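Local coordinates for methylaspartate ammonia-lyase (Citrobacter amalonaticus, PDB 1KKO), which catalyses the reversible anti elimination of ammonia from L-threo-3-methylaspartate to give mesaconate, with a magnesium ion as cofactor, at residues I179-M184 / S219-S224; I167-Q172 / N400-T405; I366-C371 / I385-G390; E256-L261 / V302-D307. All coordinates share one frame; numbering follows the deposited sequence.

Contact 1 (I179-M184 / S219-S224); sequences IAVDKM and SDRILS
Asp182 OD2 is gripped from two chains: it accepts hydrogen bonds from NH2 of Arg221 at 2.9 Å and from the backbone N of Phe32 of the second subunit. Asp182 and Arg221 sit on helices 179-186 and 209-225, which follow the first and second strands of the TIM barrel and lie side by side on its outside. The carboxylate and the guanidinium meet as a two-pronged salt bridge, side-on, with NE and NH2 each taking one oxygen. NE reaches Asp182 OD1 at 2.7 Å along an almost straight bond of 175°. Both oxygens are met on their syn sides, but the two planes are turned 27° apart, so the pair is close to flat without being coplanar. Arginine suits this place because its long chain, bent at chi2 (68°), spans helices whose nearest CA atoms, those of Asp182 and Arg221, lie 7.8 Å apart, and still leaves a nitrogen for a further partner. That nitrogen, NH1, pairs with Asp30 of the second subunit, making the ion pair part of the dimer interface. Nearer the root of the arginine the fit is apolar: CG1 of Val181 rests 4.2 Å from CG of Arg221.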
loop_
_atom_site.group_PDB
_atom_site.type_symbol
_atom_site.label_atom_id
_atom_site.label_comp_id
_atom_site.label_asym_id
_atom_site.label_seq_id
_atom_site.Cartn_x
_atom_site.Cartn_y
_atom_site.Cartn_z
ATOM N N ILE A 179 9.905 -11.146 11.000
ATOM C CA ILE A 179 10.322 -10.506 9.760
ATOM C C ILE A 179 9.916 -9.031 9.714
ATOM O O ILE A 179 10.698 -8.191 9.279
ATOM C CB ILE A 179 9.736 -11.243 8.542
ATOM C CG1 ILE A 179 10.358 -12.642 8.408
ATOM C CG2 ILE A 179 9.925 -10.410 7.288
ATOM C CD1 ILE A 179 11.859 -12.655 8.281
ATOM N N ALA A 180 8.706 -8.705 10.164
ATOM C CA ALA A 180 8.253 -7.323 10.074
ATOM C C ALA A 180 9.077 -6.400 10.956
ATOM O O ALA A 180 9.262 -5.228 10.631
ATOM C CB ALA A 180 6.781 -7.218 10.403
ATOM N N VAL A 181 9.580 -6.920 12.072
ATOM C CA VAL A 181 10.431 -6.135 12.953
ATOM C C VAL A 181 11.700 -5.713 12.214
ATOM O O VAL A 181 12.133 -4.563 12.305
ATOM C CB VAL A 181 10.751 -6.908 14.250
ATOM C CG1 VAL A 181 11.944 -6.315 14.990
ATOM C CG2 VAL A 181 9.534 -6.904 15.150
ATOM N N ASP A 182 12.292 -6.636 11.465
ATOM C CA ASP A 182 13.486 -6.304 10.688
ATOM C C ASP A 182 13.186 -5.189 9.692
ATOM O O ASP A 182 13.971 -4.250 9.551
ATOM C CB ASP A 182 14.004 -7.514 9.920
ATOM C CG ASP A 182 14.562 -8.587 10.816
ATOM O OD1 ASP A 182 14.709 -8.347 12.034
ATOM O OD2 ASP A 182 14.871 -9.715 10.362
ATOM N N LYS A 183 12.050 -5.298 8.999
ATOM C CA LYS A 183 11.630 -4.265 8.063
ATOM C C LYS A 183 11.528 -2.919 8.755
ATOM O O LYS A 183 12.000 -1.903 8.257
ATOM C CB LYS A 183 10.255 -4.592 7.483
ATOM C CG LYS A 183 10.186 -5.736 6.509
ATOM C CD LYS A 183 8.766 -5.777 5.966
ATOM C CE LYS A 183 8.523 -6.829 4.907
ATOM N NZ LYS A 183 7.067 -6.803 4.552
HETATM N N MSE A 184 10.909 -2.927 9.923
HETATM C CA MSE A 184 10.675 -1.705 10.675
HETATM C C MSE A 184 11.968 -1.075 11.172
HETATM O O MSE A 184 12.105 0.144 11.167
HETATM C CB MSE A 184 9.716 -1.985 11.814
HETATM C CG MSE A 184 8.303 -2.124 11.305
HETATM SE SE MSE A 184 7.042 -2.665 12.651
HETATM C CE MSE A 184 5.771 -3.599 11.580
ATOM N N SER A 219 13.638 -6.368 21.730
ATOM C CA SER A 219 14.617 -5.364 22.131
ATOM C C SER A 219 16.036 -5.778 21.705
ATOM O O SER A 219 16.818 -4.941 21.260
ATOM C CB SER A 219 14.538 -5.067 23.622
ATOM O OG SER A 219 14.709 -6.238 24.381
ATOM N N ASP A 220 16.356 -7.064 21.823
ATOM C CA ASP A 220 17.656 -7.559 21.358
ATOM C C ASP A 220 17.841 -7.268 19.862
ATOM O O ASP A 220 18.905 -6.829 19.432
ATOM C CB ASP A 220 17.777 -9.074 21.564
ATOM C CG ASP A 220 18.294 -9.458 22.941
ATOM O OD1 ASP A 220 18.838 -8.594 23.653
ATOM O OD2 ASP A 220 18.187 -10.621 23.374
ATOM N N ARG A 221 16.796 -7.519 19.074
ATOM C CA ARG A 221 16.873 -7.354 17.629
ATOM C C ARG A 221 17.119 -5.903 17.266
ATOM O O ARG A 221 17.932 -5.599 16.397
ATOM C CB ARG A 221 15.581 -7.833 16.969
ATOM C CG ARG A 221 15.696 -8.057 15.477
ATOM C CD ARG A 221 16.589 -9.239 15.115
ATOM N NE ARG A 221 16.518 -9.573 13.701
ATOM C CZ ARG A 221 17.301 -10.458 13.104
ATOM N NH1 ARG A 221 18.229 -11.114 13.797
ATOM N NH2 ARG A 221 17.167 -10.686 11.809
ATOM N N ILE A 222 16.394 -5.010 17.929
ATOM C CA ILE A 222 16.550 -3.578 17.716
ATOM C C ILE A 222 17.968 -3.139 18.072
ATOM O O ILE A 222 18.621 -2.466 17.282
ATOM C CB ILE A 222 15.500 -2.791 18.534
ATOM C CG1 ILE A 222 14.100 -3.014 17.949
ATOM C CG2 ILE A 222 15.839 -1.307 18.562
ATOM C CD1 ILE A 222 12.979 -2.670 18.914
ATOM N N LEU A 223 18.437 -3.530 19.254
ATOM C CA LEU A 223 19.768 -3.132 19.704
ATOM C C LEU A 223 20.866 -3.737 18.828
ATOM O O LEU A 223 21.907 -3.112 18.625
ATOM C CB LEU A 223 19.970 -3.487 21.183
ATOM C CG LEU A 223 19.060 -2.712 22.146
ATOM C CD1 LEU A 223 19.176 -3.252 23.566
ATOM C CD2 LEU A 223 19.373 -1.227 22.106
ATOM N N SER A 224 20.624 -4.927 18.283
ATOM C CA SER A 224 21.598 -5.596 17.413
ATOM C C SER A 224 21.652 -5.019 15.994
ATOM O O SER A 224 22.733 -4.769 15.456
ATOM C CB SER A 224 21.275 -7.088 17.318
ATOM O OG SER A 224 22.154 -7.743 16.418
#

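Contact 2 (I167-Q172 / N400-T405); sequences IPLFGQ and NEMNRT. With SO4 (sulfate ion), chain C.
The selenium of Met402, a selenomethionine in this crystal, lies against the backbone of Ile167, and the contact is tightest there. SE stands 3.5 Å from Ile167 N and 3.6 Å from Ile167 O, so one large, polarisable atom lies against both N and O of one residue. The amide N is buried and has no hydrogen-bonding partner in the model; the long, flexible, weakly polar side chain of methionine, whose sulfur selenium replaces here, can lie against it. Met402 gets there with CG opposite its backbone N (chi1 -173°) and a straight run on to SE. Leu169 meets the same atom tip to tip, its CD2 4.1 Å from SE; leucine, whose side chain sets out toward the helix, offers a flexible apolar end that reaches the selenium. The contact joins the first strand of the TIM barrel, 169-170, to the last helix of the chain, 392-410, beside the seam where strand 169-170 pairs with the eighth strand, 382-384. Away from the selenium the fit is looser. The strand runs off from the helix toward the active site, where Gln172, a substrate-binding residue, holds O3 of a sulfate ion through NE2 at 3.1 Å. The sulfate, probably from the crystallisation liquor, is also bound by Lys331, Thr360 and Cys361. The helix turns another side away from the strand: there Glu401, partly exposed, takes NH2 of Arg404 on OE1 at 3.0 Å, using its anti lone pair, while Arg404 also pairs with Glu365 of the second subunit.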
loop_
_atom_site.group_PDB
_atom_site.type_symbol
_atom_site.label_atom_id
_atom_site.label_comp_id
_atom_site.label_asym_id
_atom_site.label_seq_id
_atom_site.Cartn_x
_atom_site.Cartn_y
_atom_site.Cartn_z
ATOM N N ILE A 167 4.635 13.381 13.474
ATOM C CA ILE A 167 3.937 12.609 14.486
ATOM C C ILE A 167 4.628 11.250 14.543
ATOM O O ILE A 167 4.895 10.669 13.487
ATOM C CB ILE A 167 2.477 12.374 14.045
ATOM C CG1 ILE A 167 1.710 13.687 13.840
ATOM C CG2 ILE A 167 1.763 11.440 15.017
ATOM C CD1 ILE A 167 1.508 14.497 15.091
ATOM N N PRO A 168 4.903 10.704 15.731
ATOM C CA PRO A 168 5.477 9.361 15.805
ATOM C C PRO A 168 4.580 8.316 15.153
ATOM O O PRO A 168 3.383 8.303 15.420
ATOM C CB PRO A 168 5.602 9.119 17.310
ATOM C CG PRO A 168 5.711 10.480 17.889
ATOM C CD PRO A 168 4.772 11.307 17.072
ATOM N N LEU A 169 5.179 7.456 14.335
ATOM C CA LEU A 169 4.447 6.443 13.586
ATOM C C LEU A 169 4.662 5.054 14.163
ATOM O O LEU A 169 5.765 4.705 14.581
ATOM C CB LEU A 169 4.871 6.443 12.116
ATOM C CG LEU A 169 4.783 7.780 11.389
ATOM C CD1 LEU A 169 5.139 7.609 9.919
ATOM C CD2 LEU A 169 3.419 8.374 11.526
ATOM N N PHE A 170 3.600 4.263 14.105
ATOM C CA PHE A 170 3.536 2.936 14.706
ATOM C C PHE A 170 3.258 1.890 13.640
ATOM O O PHE A 170 2.209 1.924 12.993
ATOM C CB PHE A 170 2.409 2.938 15.747
ATOM C CG PHE A 170 2.115 1.612 16.368
ATOM C CD1 PHE A 170 3.119 0.721 16.688
ATOM C CD2 PHE A 170 0.805 1.268 16.633
ATOM C CE1 PHE A 170 2.817 -0.483 17.283
ATOM C CE2 PHE A 170 0.499 0.064 17.220
ATOM C CZ PHE A 170 1.509 -0.804 17.560
ATOM N N GLY A 171 4.190 0.961 13.461
ATOM C CA GLY A 171 4.049 -0.114 12.495
ATOM C C GLY A 171 3.470 -1.373 13.106
ATOM O O GLY A 171 3.819 -1.739 14.226
ATOM N N GLN A 172 2.568 -2.028 12.367
ATOM C CA GLN A 172 1.965 -3.282 12.809
ATOM C C GLN A 172 2.380 -4.442 11.920
ATOM O O GLN A 172 2.359 -4.354 10.693
ATOM C CB GLN A 172 0.444 -3.175 12.977
ATOM C CG GLN A 172 -0.406 -3.249 11.734
ATOM C CD GLN A 172 -1.880 -3.456 12.065
ATOM O OE1 GLN A 172 -2.207 -4.271 12.926
ATOM N NE2 GLN A 172 -2.768 -2.721 11.391
ATOM N N ASN A 400 5.373 9.352 3.819
ATOM C CA ASN A 400 5.670 10.276 2.732
ATOM C C ASN A 400 4.642 11.391 2.639
ATOM O O ASN A 400 4.993 12.514 2.326
ATOM C CB ASN A 400 5.822 9.558 1.400
ATOM C CG ASN A 400 6.935 8.528 1.396
ATOM O OD1 ASN A 400 7.668 8.337 2.375
ATOM N ND2 ASN A 400 7.083 7.870 0.253
ATOM N N GLU A 401 3.361 11.100 2.843
ATOM C CA GLU A 401 2.375 12.174 2.834
ATOM C C GLU A 401 2.680 13.154 3.965
ATOM O O GLU A 401 2.581 14.375 3.796
ATOM C CB GLU A 401 0.949 11.655 2.998
ATOM C CG GLU A 401 -0.103 12.754 3.012
ATOM C CD GLU A 401 -0.330 13.414 1.653
ATOM O OE1 GLU A 401 0.255 12.962 0.645
ATOM O OE2 GLU A 401 -1.146 14.356 1.559
HETATM N N MSE A 402 3.071 12.627 5.120
HETATM C CA MSE A 402 3.389 13.474 6.261
HETATM C C MSE A 402 4.523 14.417 5.918
HETATM O O MSE A 402 4.432 15.637 6.139
HETATM C CB MSE A 402 3.764 12.591 7.440
HETATM C CG MSE A 402 3.967 13.332 8.735
HETATM SE SE MSE A 402 4.449 12.131 10.186
HETATM C CE MSE A 402 6.311 11.738 9.644
ATOM N N ASN A 403 5.599 13.871 5.377
ATOM C CA ASN A 403 6.748 14.715 5.053
ATOM C C ASN A 403 6.523 15.651 3.872
ATOM O O ASN A 403 7.017 16.777 3.875
ATOM C CB ASN A 403 8.002 13.876 4.927
ATOM C CG ASN A 403 8.379 13.230 6.246
ATOM O OD1 ASN A 403 8.288 13.863 7.293
ATOM N ND2 ASN A 403 8.783 11.963 6.205
ATOM N N ARG A 404 5.746 15.218 2.891
ATOM C CA ARG A 404 5.384 16.099 1.797
ATOM C C ARG A 404 4.596 17.286 2.331
ATOM O O ARG A 404 4.803 18.423 1.919
ATOM C CB ARG A 404 4.511 15.383 0.760
ATOM C CG ARG A 404 5.251 14.544 -0.263
ATOM C CD ARG A 404 4.355 14.128 -1.402
ATOM N NE ARG A 404 3.269 13.225 -0.985
ATOM C CZ ARG A 404 3.382 11.897 -0.915
ATOM N NH1 ARG A 404 4.529 11.308 -1.206
ATOM N NH2 ARG A 404 2.347 11.159 -0.561
ATOM N N THR A 405 3.684 17.004 3.244
ATOM C CA THR A 405 2.793 18.023 3.767
ATOM C C THR A 405 3.535 19.004 4.661
ATOM O O THR A 405 3.303 20.215 4.580
ATOM C CB THR A 405 1.635 17.371 4.507
ATOM O OG1 THR A 405 0.910 16.543 3.586
ATOM C CG2 THR A 405 0.622 18.418 4.981
HETATM S S SO4 C . -6.771 -3.650 12.640
HETATM O O1 SO4 C . -8.121 -3.301 12.132
HETATM O O2 SO4 C . -6.869 -5.140 12.874
HETATM O O3 SO4 C . -5.754 -3.351 11.639
HETATM O O4 SO4 C . -6.423 -2.999 13.926
#

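Contact 3 (I366-C371 / I385-G390); sequences ISARTC and IKPGMG
Lys386 starts with CG tucked between its backbone N and carbonyl carbon (chi1 69°) and then runs fully extended, which carries its amine along the helix 366-371 as far as Cys371. There SG, turned opposite its own carbonyl carbon (chi1 -76°), lies 3.4 Å from NZ and 4.0 Å from CE of the lysine. Ala368 lies about one turn earlier, where the CA atoms of the two segments are nearest. Its methyl CB touches Lys386 O at 3.4 Å and Lys386 CG at 3.8 Å. A small side chain suits this spot, because the CA atoms of Ala368 and Lys386 are just 6.1 Å apart. Pro387, entered through a cis peptide bond, adds CD at 3.9 Å from the same Ala368 CB. The loop follows the eighth strand of the TIM barrel, at the end of the barrel where such enzymes keep their active sites, and the helix is the one that precedes this strand. Gly388 then bonds through its backbone to Cys361, a residue assigned to substrate binding. The polar end of Lys386 is claimed by Glu363, through a salt bridge, and by the carbonyl of Gly358. With those partners holding NZ, the methylenes serve as an apolar strip against Ala368, and the sulfur of Cys371 is probably a soft, polarisable neighbour to the buried amine.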
loop_
_atom_site.group_PDB
_atom_site.type_symbol
_atom_site.label_atom_id
_atom_site.label_comp_id
_atom_site.label_asym_id
_atom_site.label_seq_id
_atom_site.Cartn_x
_atom_site.Cartn_y
_atom_site.Cartn_z
ATOM N N ILE A 366 -6.366 6.438 0.449
ATOM C CA ILE A 366 -6.981 7.753 0.586
ATOM C C ILE A 366 -7.364 8.027 2.027
ATOM O O ILE A 366 -7.146 9.123 2.525
ATOM C CB ILE A 366 -8.214 7.884 -0.328
ATOM C CG1 ILE A 366 -7.769 7.910 -1.788
ATOM C CG2 ILE A 366 -9.026 9.121 0.040
ATOM C CD1 ILE A 366 -8.877 7.969 -2.786
ATOM N N SER A 367 -7.941 7.055 2.715
ATOM C CA SER A 367 -8.341 7.300 4.098
ATOM C C SER A 367 -7.103 7.529 4.949
ATOM O O SER A 367 -7.077 8.426 5.793
ATOM C CB SER A 367 -9.239 6.186 4.632
ATOM O OG SER A 367 -8.556 4.948 4.767
ATOM N N ALA A 368 -6.052 6.747 4.725
ATOM C CA ALA A 368 -4.817 6.923 5.474
ATOM C C ALA A 368 -4.191 8.283 5.189
ATOM O O ALA A 368 -3.754 8.971 6.112
ATOM C CB ALA A 368 -3.823 5.824 5.156
ATOM N N ARG A 369 -4.139 8.676 3.923
ATOM C CA ARG A 369 -3.550 9.949 3.554
ATOM C C ARG A 369 -4.325 11.087 4.222
ATOM O O ARG A 369 -3.740 12.060 4.706
ATOM C CB ARG A 369 -3.557 10.083 2.033
ATOM C CG ARG A 369 -2.818 11.261 1.505
ATOM C CD ARG A 369 -2.732 11.251 0.016
ATOM N NE ARG A 369 -4.028 11.442 -0.622
ATOM C CZ ARG A 369 -4.560 10.649 -1.541
ATOM N NH1 ARG A 369 -3.953 9.532 -1.934
ATOM N NH2 ARG A 369 -5.728 10.968 -2.051
ATOM N N THR A 370 -5.645 10.988 4.210
ATOM C CA THR A 370 -6.470 12.009 4.833
ATOM C C THR A 370 -6.213 12.077 6.331
ATOM O O THR A 370 -6.147 13.160 6.917
ATOM C CB THR A 370 -7.939 11.747 4.548
ATOM O OG1 THR A 370 -8.157 11.718 3.130
ATOM C CG2 THR A 370 -8.824 12.870 5.075
ATOM N N CYS A 371 -6.080 10.918 6.963
ATOM C CA CYS A 371 -5.763 10.863 8.381
ATOM C C CYS A 371 -4.449 11.563 8.718
ATOM O O CYS A 371 -4.306 12.108 9.819
ATOM C CB CYS A 371 -5.728 9.423 8.884
ATOM S SG CYS A 371 -7.381 8.686 9.114
ATOM N N ILE A 385 0.638 3.336 11.161
ATOM C CA ILE A 385 1.032 3.139 9.771
ATOM C C ILE A 385 0.000 2.193 9.149
ATOM O O ILE A 385 -0.189 1.065 9.590
ATOM C CB ILE A 385 2.452 2.585 9.717
ATOM C CG1 ILE A 385 3.433 3.636 10.227
ATOM C CG2 ILE A 385 2.803 2.159 8.309
ATOM C CD1 ILE A 385 4.806 3.116 10.539
ATOM N N LYS A 386 -0.682 2.682 8.133
ATOM C CA LYS A 386 -1.816 1.989 7.564
ATOM C C LYS A 386 -2.038 2.473 6.136
ATOM O O LYS A 386 -1.467 3.487 5.733
ATOM C CB LYS A 386 -3.054 2.271 8.426
ATOM C CG LYS A 386 -3.544 3.704 8.342
ATOM C CD LYS A 386 -4.621 4.000 9.371
ATOM C CE LYS A 386 -5.309 5.308 9.084
ATOM N NZ LYS A 386 -6.480 5.563 9.983
ATOM N N PRO A 387 -2.828 1.755 5.336
ATOM C CA PRO A 387 -3.464 0.494 5.678
ATOM C C PRO A 387 -2.549 -0.667 5.310
ATOM O O PRO A 387 -1.362 -0.471 5.063
ATOM C CB PRO A 387 -4.678 0.516 4.759
ATOM C CG PRO A 387 -4.134 1.110 3.517
ATOM C CD PRO A 387 -3.132 2.142 3.956
ATOM N N GLY A 388 -3.110 -1.871 5.299
ATOM C CA GLY A 388 -2.388 -3.057 4.883
ATOM C C GLY A 388 -1.631 -3.774 5.969
ATOM O O GLY A 388 -1.348 -3.226 7.029
HETATM N N MSE A 389 -1.298 -5.020 5.664
HETATM C CA MSE A 389 -0.489 -5.856 6.537
HETATM C C MSE A 389 0.923 -6.044 6.007
HETATM O O MSE A 389 1.729 -6.710 6.641
HETATM C CB MSE A 389 -1.168 -7.199 6.799
HETATM C CG MSE A 389 -2.305 -7.077 7.808
HETATM SE SE MSE A 389 -1.674 -6.437 9.545
HETATM C CE MSE A 389 -2.957 -7.195 10.693
ATOM N N GLY A 390 1.255 -5.440 4.871
ATOM C CA GLY A 390 2.601 -5.553 4.344
ATOM C C GLY A 390 3.602 -4.631 5.004
ATOM O O GLY A 390 4.811 -4.828 4.859
#

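Contact 4 (E256-L261 / V302-D307); sequences EYIASL and VKIVAD
Ile258 and Val302 meet at a slant, a methyl of one against a methyl of the other, while Ile304 takes the far end of the isoleucine at about a right angle. The three lie in the layer between helix and strand in the TIM barrel: helix 251-260, which follows the third strand, lies here against the beginning of the fifth, 303-306. Ile258 uses its two branches separately. CG2, opposite the backbone N, presses on Val302 CG1 at 3.5 Å, tighter than a usual carbon-carbon contact. The other branch leaves opposite the carbonyl carbon (chi1 -71°) and runs along to CD1, which reaches Ile304 CG2 at 4.2 Å. Beta branching suits Ile304 to its strand, and the two unequal branches of Ile258 let one helix residue engage Val302 and Ile304, two residues apart along the chain. Val302 also turns a fork to the helix backbone, CG2 lying 3.7 Å from Ile258 O and 4.4 Å from Ala259 CA. Ala259, with its short side chain, suits the point where the CA atoms come nearest, and its methyl packs on Leu298 of helix 281-298. Ile304 is covered by that helix too, at Ile291 and Thr292. Just past the end of the strand comes Asp307, a magnesium-binding residue, well away from the helix. On another side of helix 251-260, Leu261 CG lies over one face of the Tyr257 ring, toward its rim, and Ser260 OG donates a hydrogen bond of 2.6 Å to Tyr257 O.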
loop_
_atom_site.group_PDB
_atom_site.type_symbol
_atom_site.label_atom_id
_atom_site.label_comp_id
_atom_site.label_asym_id
_atom_site.label_seq_id
_atom_site.Cartn_x
_atom_site.Cartn_y
_atom_site.Cartn_z
ATOM N N GLU A 256 0.922 -6.767 37.705
ATOM C CA GLU A 256 2.192 -7.353 38.108
ATOM C C GLU A 256 2.929 -7.915 36.899
ATOM O O GLU A 256 4.125 -7.690 36.729
ATOM C CB GLU A 256 1.971 -8.470 39.135
ATOM C CG GLU A 256 3.235 -9.248 39.476
ATOM C CD GLU A 256 2.964 -10.466 40.340
ATOM O OE1 GLU A 256 1.827 -10.986 40.317
ATOM O OE2 GLU A 256 3.895 -10.907 41.040
ATOM N N TYR A 257 2.212 -8.674 36.076
ATOM C CA TYR A 257 2.817 -9.280 34.898
ATOM C C TYR A 257 3.283 -8.216 33.901
ATOM O O TYR A 257 4.396 -8.274 33.392
ATOM C CB TYR A 257 1.843 -10.232 34.209
ATOM C CG TYR A 257 2.352 -10.658 32.857
ATOM C CD1 TYR A 257 3.408 -11.551 32.747
ATOM C CD2 TYR A 257 1.822 -10.120 31.693
ATOM C CE1 TYR A 257 3.904 -11.925 31.513
ATOM C CE2 TYR A 257 2.309 -10.487 30.451
ATOM C CZ TYR A 257 3.348 -11.392 30.363
ATOM O OH TYR A 257 3.822 -11.758 29.123
ATOM N N ILE A 258 2.414 -7.255 33.613
ATOM C CA ILE A 258 2.754 -6.186 32.676
ATOM C C ILE A 258 3.999 -5.446 33.160
ATOM O O ILE A 258 4.911 -5.172 32.388
ATOM C CB ILE A 258 1.557 -5.232 32.515
ATOM C CG1 ILE A 258 0.436 -5.919 31.731
ATOM C CG2 ILE A 258 1.973 -3.956 31.794
ATOM C CD1 ILE A 258 -0.890 -5.250 31.865
ATOM N N ALA A 259 4.050 -5.134 34.449
ATOM C CA ALA A 259 5.207 -4.438 35.003
ATOM C C ALA A 259 6.489 -5.260 34.837
ATOM O O ALA A 259 7.571 -4.711 34.607
ATOM C CB ALA A 259 4.968 -4.121 36.472
ATOM N N SER A 260 6.362 -6.581 34.952
ATOM C CA SER A 260 7.510 -7.472 34.838
ATOM C C SER A 260 8.121 -7.479 33.439
ATOM O O SER A 260 9.253 -7.917 33.254
ATOM C CB SER A 260 7.138 -8.904 35.257
ATOM O OG SER A 260 6.464 -9.616 34.231
ATOM N N LEU A 261 7.374 -7.000 32.447
ATOM C CA LEU A 261 7.892 -6.961 31.086
ATOM C C LEU A 261 8.863 -5.804 30.862
ATOM O O LEU A 261 9.624 -5.825 29.897
ATOM C CB LEU A 261 6.750 -6.868 30.079
ATOM C CG LEU A 261 5.790 -8.057 30.029
ATOM C CD1 LEU A 261 4.663 -7.762 29.058
ATOM C CD2 LEU A 261 6.486 -9.326 29.626
ATOM N N VAL A 302 5.719 1.029 32.550
ATOM C CA VAL A 302 4.983 0.453 31.426
ATOM C C VAL A 302 3.605 1.092 31.346
ATOM O O VAL A 302 2.941 1.296 32.352
ATOM C CB VAL A 302 4.838 -1.079 31.544
ATOM C CG1 VAL A 302 4.126 -1.648 30.314
ATOM C CG2 VAL A 302 6.194 -1.747 31.714
ATOM N N LYS A 303 3.165 1.395 30.129
ATOM C CA LYS A 303 1.880 2.050 29.931
ATOM C C LYS A 303 0.870 1.121 29.266
ATOM O O LYS A 303 1.259 0.201 28.571
ATOM C CB LYS A 303 2.075 3.310 29.090
ATOM C CG LYS A 303 2.831 4.410 29.838
ATOM C CD LYS A 303 3.081 5.603 28.944
ATOM C CE LYS A 303 3.802 6.728 29.650
ATOM N NZ LYS A 303 4.185 7.775 28.666
ATOM N N ILE A 304 -0.415 1.360 29.504
ATOM C CA ILE A 304 -1.460 0.569 28.847
ATOM C C ILE A 304 -2.328 1.453 27.956
ATOM O O ILE A 304 -2.509 2.656 28.195
ATOM C CB ILE A 304 -2.310 -0.289 29.832
ATOM C CG1 ILE A 304 -3.059 0.577 30.842
ATOM C CG2 ILE A 304 -1.427 -1.340 30.505
ATOM C CD1 ILE A 304 -4.139 -0.178 31.610
ATOM N N VAL A 305 -2.843 0.814 26.909
ATOM C CA VAL A 305 -3.621 1.464 25.875
ATOM C C VAL A 305 -5.012 0.839 25.785
ATOM O O VAL A 305 -5.143 -0.378 25.629
ATOM C CB VAL A 305 -2.938 1.297 24.501
ATOM C CG1 VAL A 305 -3.647 2.144 23.447
ATOM C CG2 VAL A 305 -1.472 1.653 24.576
ATOM N N ALA A 306 -6.051 1.664 25.861
ATOM C CA ALA A 306 -7.417 1.206 25.658
ATOM C C ALA A 306 -7.685 1.046 24.178
ATOM O O ALA A 306 -7.164 1.781 23.347
ATOM C CB ALA A 306 -8.389 2.169 26.245
ATOM N N ASP A 307 -8.533 0.091 23.845
ATOM C CA ASP A 307 -8.907 -0.136 22.455
ATOM C C ASP A 307 -10.328 -0.698 22.417
ATOM O O ASP A 307 -11.272 0.017 22.082
ATOM C CB ASP A 307 -7.894 -1.072 21.810
ATOM C CG ASP A 307 -8.237 -1.431 20.393
ATOM O OD1 ASP A 307 -8.978 -0.688 19.717
ATOM O OD2 ASP A 307 -7.780 -2.464 19.864
#

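All four contacts are buried and belong to the barrel, but they differ in chemistry. Contact 1, between two outer helices, is ionic. Contacts 2 and 4 each join a helix to a barrel strand and are apolar, one built on selenium, the other on branched aliphatics; they lie about 25 Å apart between centres. Contact 3 sits nearest the centre of the chain and mixes apolar packing with a buried amine. Contacts 1, 2 and 3 all border the second subunit, whereas contact 4 touches no other chain. Contacts 2 and 3 are neighbours, joined by Phe170 O to Ile385 N. Contact 1 touches both of these, packing Met184 on Gly171 and Gln172 and bringing Lys183 NZ to Gly390 O, whereas contact 4 touches none of the others.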